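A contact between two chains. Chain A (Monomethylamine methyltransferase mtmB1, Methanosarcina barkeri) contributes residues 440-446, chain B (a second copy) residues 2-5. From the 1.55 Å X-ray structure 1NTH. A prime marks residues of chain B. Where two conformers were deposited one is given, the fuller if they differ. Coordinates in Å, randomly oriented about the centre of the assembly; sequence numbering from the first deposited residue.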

ATOM      1  N   TYR A 440       5.523  43.447   8.879  1.00 25.40           N
ATOM      2  CA  TYR A 440       4.411  42.620   9.333  1.00 23.40           C
ATOM      3  C   TYR A 440       4.609  42.215  10.790  1.00 22.06           C
ATOM      4  O   TYR A 440       3.669  42.225  11.583  1.00 21.95           O
ATOM      5  N   MET A 441       5.835  41.853  11.144  1.00 22.82           N
ATOM      6  CA  MET A 441       6.127  41.450  12.510  1.00 23.32           C
ATOM      7  C   MET A 441       5.800  42.570  13.494  1.00 24.21           C
ATOM      8  O   MET A 441       5.307  42.317  14.593  1.00 22.59           O
ATOM      9  N   GLN A 442       6.061  43.810  13.089  1.00 24.47           N
ATOM     10  CA  GLN A 442       5.778  44.961  13.942  1.00 26.40           C
ATOM     11  C   GLN A 442       4.272  45.156  14.085  1.00 25.35           C
ATOM     12  O   GLN A 442       3.780  45.471  15.170  1.00 25.21           O
ATOM     13  N   VAL A 443       3.544  44.969  12.988  1.00 23.82           N
ATOM     14  CA  VAL A 443       2.092  45.105  13.001  1.00 22.95           C
ATOM     15  C   VAL A 443       1.512  44.038  13.928  1.00 22.55           C
ATOM     16  O   VAL A 443       0.607  44.306  14.718  1.00 22.35           O
ATOM     17  N   TYR A 444       2.050  42.828  13.825  1.00 21.76           N
ATOM     18  CA  TYR A 444       1.608  41.706  14.647  1.00 21.55           C
ATOM     19  C   TYR A 444       1.805  42.045  16.125  1.00 22.11           C
ATOM     20  O   TYR A 444       0.907  41.848  16.943  1.00 20.83           O
ATOM     21  N   ASP A 445       2.984  42.558  16.468  1.00 23.34           N
ATOM     22  CA  ASP A 445       3.272  42.915  17.852  1.00 25.19           C
ATOM     23  C   ASP A 445       2.294  43.958  18.376  1.00 25.11           C
ATOM     24  O   ASP A 445       1.830  43.868  19.512  1.00 25.67           O
ATOM     25  N   GLY A 446       1.986  44.946  17.544  1.00 25.24           N
ATOM     26  CA  GLY A 446       1.064  45.987  17.953  1.00 25.35           C
ATOM     27  C   GLY A 446      -0.308  45.439  18.287  1.00 26.47           C
ATOM     28  O   GLY A 446      -0.915  45.825  19.287  1.00 26.45           O
TER
ATOM     29  N   THR B   2       7.340  39.546  17.881  1.00 26.17           N
ATOM     30  CA  THR B   2       7.061  38.103  17.645  1.00 25.61           C
ATOM     31  C   THR B   2       8.234  37.492  16.886  1.00 26.73           C
ATOM     32  O   THR B   2       9.194  38.186  16.553  1.00 28.45           O
ATOM     33  N   PHE B   3       8.162  36.193  16.619  1.00 24.53           N
ATOM     34  CA  PHE B   3       9.227  35.499  15.903  1.00 23.89           C
ATOM     35  C   PHE B   3       9.058  35.615  14.389  1.00 24.43           C
ATOM     36  O   PHE B   3       7.949  35.833  13.898  1.00 23.74           O
ATOM     37  N   ARG B   4      10.152  35.488  13.644  1.00 24.06           N
ATOM     38  CA  ARG B   4      10.070  35.579  12.191  1.00 25.51           C
ATOM     39  C   ARG B   4       9.355  34.348  11.644  1.00 25.14           C
ATOM     40  O   ARG B   4       8.432  34.454  10.840  1.00 24.37           O
ATOM     41  N   LYS B   5       9.785  33.175  12.096  1.00 24.33           N
ATOM     42  CA  LYS B   5       9.177  31.921  11.671  1.00 22.98           C
ATOM     43  C   LYS B   5       9.436  30.883  12.749  1.00 21.48           C
ATOM     44  O   LYS B   5      10.374  31.026  13.537  1.00 20.35           O
TER

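A helix meets the irregular start of a second copy of the chain here, and the contact turns on one residue, Thr2′, held by three helix side chains: Met441, Tyr444 and Asp445. Their spacing is that of a helical face: positions i, i+3 and i+4 come round to the same side, while Gln442 points its CB away and Tyr440 and Val443 stay out of reach.

The only direct hydrogen bond between the stretches is accepted by Asp445. Its CA-to-CB bond runs sideways to the other chain, so direction must come from the rotamer: chi1 is m (-67°), and with chi2 at -32° the carboxylate swings nearer to Thr2′. There Thr2′ N donates to Asp445 OD1 in a very short hydrogen bond of 2.5 Å. Water 1 closes a small ring beside it, donating to Asp445 OD2 at 2.6 Å and accepting from Thr2′ N at 3.0 Å. Both carboxylate oxygens are thus engaged, one directly and one through water, around a single backbone nitrogen.

Met441 supplies the apolar reach. Its CA-to-CB bond points toward the other chain and it adopts m, t, p: the t chi2 (170°) extends the chain from the helix, and chi3 at 71° sets the terminal methyl against the backbone of the partner. Met441 CE consequently lies 3.3 Å from Thr2′ O, 3.6 Å from Phe3′ C and 3.5 Å from Arg4′ N, so one methyl tip touches three successive residues, its closest approaches to each being to backbone atoms. Closer to the helix, Met441 CB packs 4.1 Å from Thr2′ CG2.

Tyr444 takes the t rotamer, with chi1 at -171° and chi2 at 95°, and offers its ring obliquely to the threonine; Tyr444 CD2 approaches Thr2′ CB to 3.6 Å. The residue is buried, its hydroxyl is hydrogen-bonded elsewhere in the structure, and a ring carbon makes the closest approach here.

Thr2′ itself, also t at chi1 (-174°), points its CB toward the helix. This conformer sets CG2 between Met441 and Tyr444, whereas OG1 finds its hydrogen bond elsewhere in the structure.

The following residues contribute less. Phe3′, p at chi1, directs CB away, though its ring end comes somewhat nearer. The CA-to-CB bond of Arg4′ runs sideways: Arg4′ CB sits 4.0 Å from Met441 CE, but the rest of the side chain leads away from the helix. That of Lys5′ points away, and the residue makes no contact.

The rule to read from this contact is economical: a carboxylate accepts from the backbone nitrogen of Thr2′, the tyrosine ring packs on the same residue's side chain, and the methionine reaches on along the backbone as far as Arg4′.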

ATOM      1  CB  TYR A 440       4.276  41.359   8.469  1.00 22.48           C
ATOM      2  CG  TYR A 440       2.857  40.819   8.409  1.00 21.53           C
ATOM      3  CD1 TYR A 440       1.942  41.095   9.428  1.00 21.98           C
ATOM      4  CD2 TYR A 440       2.426  40.044   7.332  1.00 21.69           C
ATOM      5  CE1 TYR A 440       0.632  40.620   9.374  1.00 22.27           C
ATOM      6  CE2 TYR A 440       1.111  39.561   7.269  1.00 20.56           C
ATOM      7  CZ  TYR A 440       0.224  39.856   8.292  1.00 22.26           C
ATOM      8  OH  TYR A 440      -1.077  39.407   8.231  1.00 22.92           O
ATOM      9  CB  MET A 441       7.594  41.039  12.628  1.00 24.33           C
ATOM     10  CG  MET A 441       7.910  39.748  11.884  1.00 25.59           C
ATOM     11  SD  MET A 441       9.670  39.398  11.758  1.00 29.82           S
ATOM     12  CE  MET A 441      10.052  38.976  13.438  1.00 27.60           C
ATOM     13  CB  GLN A 442       6.415  46.226  13.360  1.00 28.59           C
ATOM     14  CG  GLN A 442       7.936  46.247  13.418  1.00 33.11           C
ATOM     15  CD  GLN A 442       8.530  47.484  12.768  0.50 33.61           C
ATOM     16  OE1 GLN A 442       7.858  48.504  12.620  0.50 35.11           O
ATOM     17  NE2 GLN A 442       9.802  47.403  12.391  0.50 35.27           N
ATOM     18  CB  VAL A 443       1.501  44.921  11.582  1.00 23.78           C
ATOM     19  CG1 VAL A 443      -0.018  44.853  11.645  1.00 23.64           C
ATOM     20  CG2 VAL A 443       1.930  46.075  10.689  1.00 24.30           C
ATOM     21  CB  TYR A 444       2.416  40.452  14.291  1.00 20.87           C
ATOM     22  CG  TYR A 444       1.909  39.164  14.911  1.00 20.61           C
ATOM     23  CD1 TYR A 444       1.040  38.324  14.211  1.00 21.75           C
ATOM     24  CD2 TYR A 444       2.317  38.774  16.185  1.00 20.87           C
ATOM     25  CE1 TYR A 444       0.595  37.121  14.765  1.00 21.62           C
ATOM     26  CE2 TYR A 444       1.877  37.574  16.751  1.00 21.70           C
ATOM     27  CZ  TYR A 444       1.018  36.753  16.033  1.00 22.10           C
ATOM     28  OH  TYR A 444       0.599  35.560  16.582  1.00 22.51           O
ATOM     29  CB  ASP A 445       4.697  43.455  17.993  1.00 27.38           C
ATOM     30  CG  ASP A 445       5.745  42.402  17.730  1.00 31.69           C
ATOM     31  OD1 ASP A 445       5.481  41.219  18.033  1.00 32.78           O
ATOM     32  OD2 ASP A 445       6.836  42.756  17.235  1.00 33.96           O
TER
ATOM     33  CB  THR B   2       5.763  37.923  16.823  1.00 24.84           C
ATOM     34  OG1 THR B   2       5.438  36.529  16.733  1.00 23.16           O
ATOM     35  CG2 THR B   2       5.935  38.495  15.422  1.00 24.79           C
ATOM     36  CB  PHE B   3       9.253  34.024  16.331  1.00 23.41           C
ATOM     37  CG  PHE B   3       7.917  33.333  16.235  1.00 22.91           C
ATOM     38  CD1 PHE B   3       7.560  32.629  15.086  1.00 21.50           C
ATOM     39  CD2 PHE B   3       7.015  33.384  17.295  1.00 21.70           C
ATOM     40  CE1 PHE B   3       6.317  31.986  14.996  1.00 20.73           C
ATOM     41  CE2 PHE B   3       5.773  32.747  17.216  1.00 22.65           C
ATOM     42  CZ  PHE B   3       5.426  32.046  16.062  1.00 20.55           C
ATOM     43  CB  ARG B   4      11.464  35.697  11.562  1.00 29.20           C
ATOM     44  CG  ARG B   4      11.411  36.015  10.070  1.00 33.67           C
ATOM     45  CD  ARG B   4      12.767  36.400   9.490  1.00 38.20           C
ATOM     46  NE  ARG B   4      13.639  35.249   9.268  1.00 42.98           N
ATOM     47  CZ  ARG B   4      14.233  34.981   8.108  1.00 45.53           C
ATOM     48  NH1 ARG B   4      14.045  35.778   7.065  1.00 47.61           N
ATOM     49  NH2 ARG B   4      15.016  33.916   7.988  1.00 47.56           N
ATOM     50  CB  LYS B   5       9.784  31.444  10.345  1.00 23.90           C
ATOM     51  CG  LYS B   5      11.269  31.101  10.422  1.00 26.36           C
ATOM     52  CD  LYS B   5      11.801  30.551   9.100  1.00 27.24           C
ATOM     53  CE  LYS B   5      11.224  29.176   8.769  1.00 27.74           C
ATOM     54  NZ  LYS B   5      11.628  28.138   9.764  1.00 27.62           N
TER
HETATM   55  O   HOH W   1       8.709  41.508  16.010  1.00 41.77           O